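Local atomic coordinates of coronin (Toxoplasma gondii, PDB entry 4OZU), a protein that binds actin, probably in its filamentous form, and contributes to host-cell invasion and egress, this chain being the WD40 domain of the longer protein. Residues A156-V160 against E161-N165; P372-A376 against E377-K381. All coordinates share one frame; numbering follows the deposited sequence.

Interaction 1: A156-V160 against E161-N165; sequences AFWNV and EKNEN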
loop_
_atom_site.group_PDB
_atom_site.type_symbol
_atom_site.label_atom_id
_atom_site.label_comp_id
_atom_site.label_asym_id
_atom_site.label_seq_id
_atom_site.Cartn_x
_atom_site.Cartn_y
_atom_site.Cartn_z
ATOM N N ALA A 156 -16.122 -0.437 5.772
ATOM C CA ALA A 156 -16.901 0.791 5.757
ATOM C C ALA A 156 -16.378 1.728 4.689
ATOM O O ALA A 156 -15.180 1.996 4.632
ATOM C CB ALA A 156 -16.856 1.473 7.119
ATOM N N PHE A 157 -17.279 2.228 3.852
ATOM C CA PHE A 157 -16.902 3.163 2.799
ATOM C C PHE A 157 -17.330 4.576 3.166
ATOM O O PHE A 157 -18.479 4.819 3.543
ATOM C CB PHE A 157 -17.514 2.740 1.471
ATOM C CG PHE A 157 -17.009 1.420 0.982
ATOM C CD1 PHE A 157 -15.831 1.336 0.266
ATOM C CD2 PHE A 157 -17.696 0.258 1.258
ATOM C CE1 PHE A 157 -15.362 0.115 -0.176
ATOM C CE2 PHE A 157 -17.225 -0.963 0.819
ATOM C CZ PHE A 157 -16.069 -1.035 0.098
ATOM N N TRP A 158 -16.386 5.503 3.043
ATOM C CA TRP A 158 -16.555 6.862 3.531
ATOM C C TRP A 158 -16.412 7.892 2.427
ATOM O O TRP A 158 -15.483 7.814 1.628
ATOM C CB TRP A 158 -15.516 7.168 4.609
ATOM C CG TRP A 158 -15.774 6.535 5.929
ATOM C CD1 TRP A 158 -15.279 5.347 6.387
ATOM C CD2 TRP A 158 -16.586 7.065 6.980
ATOM N NE1 TRP A 158 -15.732 5.107 7.662
ATOM C CE2 TRP A 158 -16.540 6.146 8.047
ATOM C CE3 TRP A 158 -17.352 8.227 7.122
ATOM C CZ2 TRP A 158 -17.229 6.356 9.237
ATOM C CZ3 TRP A 158 -18.028 8.431 8.303
ATOM C CH2 TRP A 158 -17.965 7.501 9.342
ATOM N N ASN A 159 -17.323 8.857 2.400
ATOM C CA ASN A 159 -17.118 10.108 1.677
ATOM C C ASN A 159 -16.578 11.123 2.680
ATOM O O ASN A 159 -17.339 11.705 3.452
ATOM C CB ASN A 159 -18.427 10.593 1.044
ATOM C CG ASN A 159 -18.267 11.880 0.245
ATOM O OD1 ASN A 159 -17.236 12.555 0.308
ATOM N ND2 ASN A 159 -19.301 12.225 -0.513
ATOM N N VAL A 160 -15.267 11.327 2.691
ATOM C CA VAL A 160 -14.657 12.126 3.751
ATOM C C VAL A 160 -15.119 13.578 3.693
ATOM O O VAL A 160 -15.202 14.239 4.723
ATOM C CB VAL A 160 -13.103 12.087 3.694
ATOM C CG1 VAL A 160 -12.607 10.651 3.783
ATOM C CG2 VAL A 160 -12.587 12.743 2.434
ATOM N N GLU A 161 -15.429 14.062 2.492
ATOM C CA GLU A 161 -15.895 15.436 2.309
ATOM C C GLU A 161 -17.169 15.696 3.103
ATOM O O GLU A 161 -17.323 16.745 3.727
ATOM C CB GLU A 161 -16.155 15.729 0.830
ATOM C CG GLU A 161 -14.957 15.528 -0.075
ATOM C CD GLU A 161 -15.305 15.730 -1.535
ATOM O OE1 GLU A 161 -15.127 14.779 -2.323
ATOM O OE2 GLU A 161 -15.761 16.837 -1.895
ATOM N N LYS A 162 -18.076 14.726 3.074
ATOM C CA LYS A 162 -19.375 14.856 3.724
ATOM C C LYS A 162 -19.407 14.182 5.094
ATOM O O LYS A 162 -20.420 14.229 5.784
ATOM C CB LYS A 162 -20.466 14.259 2.832
ATOM C CG LYS A 162 -20.657 14.990 1.508
ATOM C CD LYS A 162 -21.667 14.281 0.614
ATOM C CE LYS A 162 -23.075 14.333 1.189
ATOM N NZ LYS A 162 -24.059 13.619 0.328
ATOM N N ASN A 163 -18.293 13.572 5.486
ATOM C CA ASN A 163 -18.238 12.762 6.696
ATOM C C ASN A 163 -19.393 11.769 6.688
ATOM O O ASN A 163 -20.168 11.673 7.649
ATOM C CB ASN A 163 -18.275 13.642 7.947
ATOM C CG ASN A 163 -17.571 12.999 9.127
ATOM O OD1 ASN A 163 -17.715 11.802 9.375
ATOM N ND2 ASN A 163 -16.787 13.790 9.850
ATOM N N GLU A 164 -19.506 11.045 5.577
ATOM C CA GLU A 164 -20.624 10.136 5.351
ATOM C C GLU A 164 -20.155 8.710 5.089
ATOM O O GLU A 164 -19.459 8.437 4.115
ATOM C CB GLU A 164 -21.471 10.626 4.175
ATOM C CG GLU A 164 -22.690 9.762 3.878
ATOM C CD GLU A 164 -23.448 10.219 2.644
ATOM O OE1 GLU A 164 -22.991 11.170 1.978
ATOM O OE2 GLU A 164 -24.503 9.622 2.342
ATOM N N ASN A 165 -20.561 7.803 5.972
ATOM C CA ASN A 165 -20.367 6.373 5.777
ATOM C C ASN A 165 -21.489 5.866 4.872
ATOM O O ASN A 165 -22.548 5.459 5.351
ATOM C CB ASN A 165 -20.363 5.660 7.129
ATOM C CG ASN A 165 -20.146 4.170 7.016
ATOM O OD1 ASN A 165 -19.726 3.656 5.974
ATOM N ND2 ASN A 165 -20.430 3.457 8.106
#
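Asn159 reaches across the turn into residues 161-165, and its side chain is worth following outward. CB lies 3.9 Å from Glu164 O, close to the backbone of the returning strand. With CG anti to the backbone N (chi1 -179°), the amide then swings over the start of the turn. There OD1 takes a weak, bent hydrogen bond from Glu161 N (3.2 Å, 126° at the hydrogen), while ND2 rests against the aliphatic chain of Lys162, 3.3 Å from its CD. The backbone of Asn159 bonds twice with Glu164: Asn159 N to Glu164 O at 2.8 Å, and Glu164 N to Asn159 O at 3.1 Å. Asn163 and Glu164 both face Asn159, which makes a G1 beta bulge. The turn joins strands 154-159 and 164-170, the third and fourth strands of a four-stranded blade of the WD40 propeller, and Trp158-Asn159 falls where the Trp-Asp pair usually ends the third strand. Trp158 points to the other face of the hairpin. Asn165 CB sits over the face of its six-membered ring in a CH-pi contact, 3.6 Å from the centroid and only 6° off the normal. Back on the Asn159 face, Lys162 carries on past the amide to a salt bridge with Glu164, NZ to OE1 3.1 Å.

Interaction 2: P372-A376 against E377-K381; sequences PSMTA and EEWFK
Thr375 and Glu378 each bond the other's backbone with a side-chain oxygen. Glu378 N donates to Thr375 OG1 at 3.1 Å, and in return Thr375 N donates to Glu378 OE1, also at 3.1 Å. The second donor comes from above the carboxylate plane, 48° out of it. The threonine owes its bond to chi1 of 66°, which turns OG1 between its own N and carbonyl carbon and so over the first turn of the helix; there OG1 also lies 3.2 Å from Glu378 CG. The glutamate chain is extended beyond CG, and this lets it run back along the turn to Thr375 N. Beneath the cap the ordinary helical bonds begin, Trp379 N to Thr375 O at 3.0 Å and Phe380 N to Ala376 O at 2.9 Å.

On the flank of the turn, Met374 bends at chi3 and lays its tip against Trp379, CE 3.7 Å from CD1. Its SD stands at the edge of the five-membered ring, 82° off the normal, a Met-aromatic contact. Further out, Arg202 grips Trp379 twice, by a cation-pi contact with the ring and by a hydrogen bond from NH1 to the main-chain O. Backbone bonding between Met374 and Ala141, and a hydrogen bond from Ser373 OG to Lys385 O, tie the residues before the helix to Ala141 and Lys385. This is a capping box with Thr375 as N-cap, opening the short helix 376-380 in the segment that follows the last long propeller strand, 343-350, and packs back onto the blades.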
loop_
_atom_site.group_PDB
_atom_site.type_symbol
_atom_site.label_atom_id
_atom_site.label_comp_id
_atom_site.label_asym_id
_atom_site.label_seq_id
_atom_site.Cartn_x
_atom_site.Cartn_y
_atom_site.Cartn_z
ATOM N N PRO A 372 -7.307 13.461 -9.335
ATOM C CA PRO A 372 -8.372 12.458 -9.455
ATOM C C PRO A 372 -9.027 12.447 -10.836
ATOM O O PRO A 372 -9.243 13.514 -11.397
ATOM C CB PRO A 372 -9.399 12.888 -8.397
ATOM C CG PRO A 372 -8.758 13.982 -7.607
ATOM C CD PRO A 372 -7.662 14.556 -8.418
ATOM N N SER A 373 -9.368 11.272 -11.361
ATOM C CA SER A 373 -10.029 11.218 -12.664
ATOM C C SER A 373 -11.514 11.539 -12.532
ATOM O O SER A 373 -12.148 11.978 -13.494
ATOM C CB SER A 373 -9.855 9.847 -13.326
ATOM O OG SER A 373 -10.618 8.854 -12.670
ATOM N N MET A 374 -12.050 11.340 -11.330
ATOM C CA MET A 374 -13.465 11.566 -11.053
ATOM C C MET A 374 -13.671 12.297 -9.731
ATOM O O MET A 374 -12.945 12.063 -8.765
ATOM C CB MET A 374 -14.221 10.238 -10.999
ATOM C CG MET A 374 -14.258 9.487 -12.298
ATOM S SD MET A 374 -15.047 7.882 -12.090
ATOM C CE MET A 374 -13.705 6.938 -11.388
ATOM N N THR A 375 -14.649 13.192 -9.704
ATOM C CA THR A 375 -15.181 13.696 -8.445
ATOM C C THR A 375 -16.057 12.615 -7.816
ATOM O O THR A 375 -16.501 11.694 -8.506
ATOM C CB THR A 375 -16.018 14.961 -8.645
ATOM O OG1 THR A 375 -17.194 14.634 -9.397
ATOM C CG2 THR A 375 -15.213 16.031 -9.381
ATOM N N ALA A 376 -16.310 12.723 -6.517
ATOM C CA ALA A 376 -17.178 11.759 -5.849
ATOM C C ALA A 376 -18.547 11.739 -6.522
ATOM O O ALA A 376 -19.140 10.681 -6.724
ATOM C CB ALA A 376 -17.313 12.091 -4.376
ATOM N N GLU A 377 -19.039 12.920 -6.875
ATOM C CA GLU A 377 -20.363 13.048 -7.467
ATOM C C GLU A 377 -20.420 12.321 -8.810
ATOM O O GLU A 377 -21.403 11.646 -9.107
ATOM C CB GLU A 377 -20.736 14.526 -7.632
ATOM C CG GLU A 377 -20.989 15.270 -6.317
ATOM C CD GLU A 377 -19.775 15.306 -5.394
ATOM O OE1 GLU A 377 -18.644 15.532 -5.889
ATOM O OE2 GLU A 377 -19.952 15.096 -4.172
ATOM N N GLU A 378 -19.363 12.447 -9.611
ATOM C CA GLU A 378 -19.288 11.753 -10.898
ATOM C C GLU A 378 -19.264 10.240 -10.696
ATOM O O GLU A 378 -19.926 9.494 -11.410
ATOM C CB GLU A 378 -18.044 12.193 -11.680
ATOM C CG GLU A 378 -18.153 13.586 -12.302
ATOM C CD GLU A 378 -16.818 14.100 -12.821
ATOM O OE1 GLU A 378 -15.790 13.473 -12.522
ATOM O OE2 GLU A 378 -16.786 15.131 -13.523
ATOM N N TRP A 379 -18.500 9.802 -9.706
ATOM C CA TRP A 379 -18.364 8.384 -9.403
ATOM C C TRP A 379 -19.704 7.785 -8.967
ATOM O O TRP A 379 -20.069 6.689 -9.386
ATOM C CB TRP A 379 -17.308 8.204 -8.322
ATOM C CG TRP A 379 -16.894 6.812 -8.016
ATOM C CD1 TRP A 379 -16.230 5.946 -8.843
ATOM C CD2 TRP A 379 -17.048 6.134 -6.766
ATOM N NE1 TRP A 379 -15.976 4.765 -8.185
ATOM C CE2 TRP A 379 -16.469 4.857 -6.906
ATOM C CE3 TRP A 379 -17.631 6.477 -5.543
ATOM C CZ2 TRP A 379 -16.457 3.925 -5.875
ATOM C CZ3 TRP A 379 -17.620 5.549 -4.519
ATOM C CH2 TRP A 379 -17.044 4.289 -4.691
ATOM N N PHE A 380 -20.447 8.514 -8.141
ATOM C CA PHE A 380 -21.736 8.017 -7.670
ATOM C C PHE A 380 -22.776 7.975 -8.790
ATOM O O PHE A 380 -23.782 7.280 -8.681
ATOM C CB PHE A 380 -22.250 8.868 -6.510
ATOM C CG PHE A 380 -21.573 8.565 -5.206
ATOM C CD1 PHE A 380 -21.622 7.287 -4.673
ATOM C CD2 PHE A 380 -20.893 9.549 -4.514
ATOM C CE1 PHE A 380 -21.004 6.999 -3.472
ATOM C CE2 PHE A 380 -20.269 9.264 -3.310
ATOM C CZ PHE A 380 -20.322 7.992 -2.791
ATOM N N LYS A 381 -22.527 8.711 -9.866
ATOM C CA LYS A 381 -23.403 8.656 -11.030
ATOM C C LYS A 381 -23.105 7.413 -11.873
ATOM O O LYS A 381 -23.798 7.145 -12.851
ATOM C CB LYS A 381 -23.264 9.931 -11.869
ATOM C CG LYS A 381 -23.979 11.137 -11.265
ATOM C CD LYS A 381 -23.801 12.404 -12.095
ATOM C CE LYS A 381 -24.696 13.532 -11.594
ATOM N NZ LYS A 381 -24.464 13.877 -10.164
HETATM O O HOH W 1 -13.993 14.223 -14.157
#

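Interactions 1 and 2 are far apart along the chain, yet their centres lie about 14 Å apart in the fold and their edges meet. Glu161 OE1 in the hairpin turn comes within 4.0 Å of Ala376 CB in the first turn of the helix, and Asn159 ND2 is 4.2 Å from Phe380 CE2, both as packing. The face of the hairpin that carries Asn159 therefore turns to the capped helix. Phe380 also meets the ring of Phe166 edge-to-face, just beyond Asn165 on the same outer strand. Ile145, in the blade's second strand, touches Trp379 and Phe380, so the helix lies against several strands of the blade.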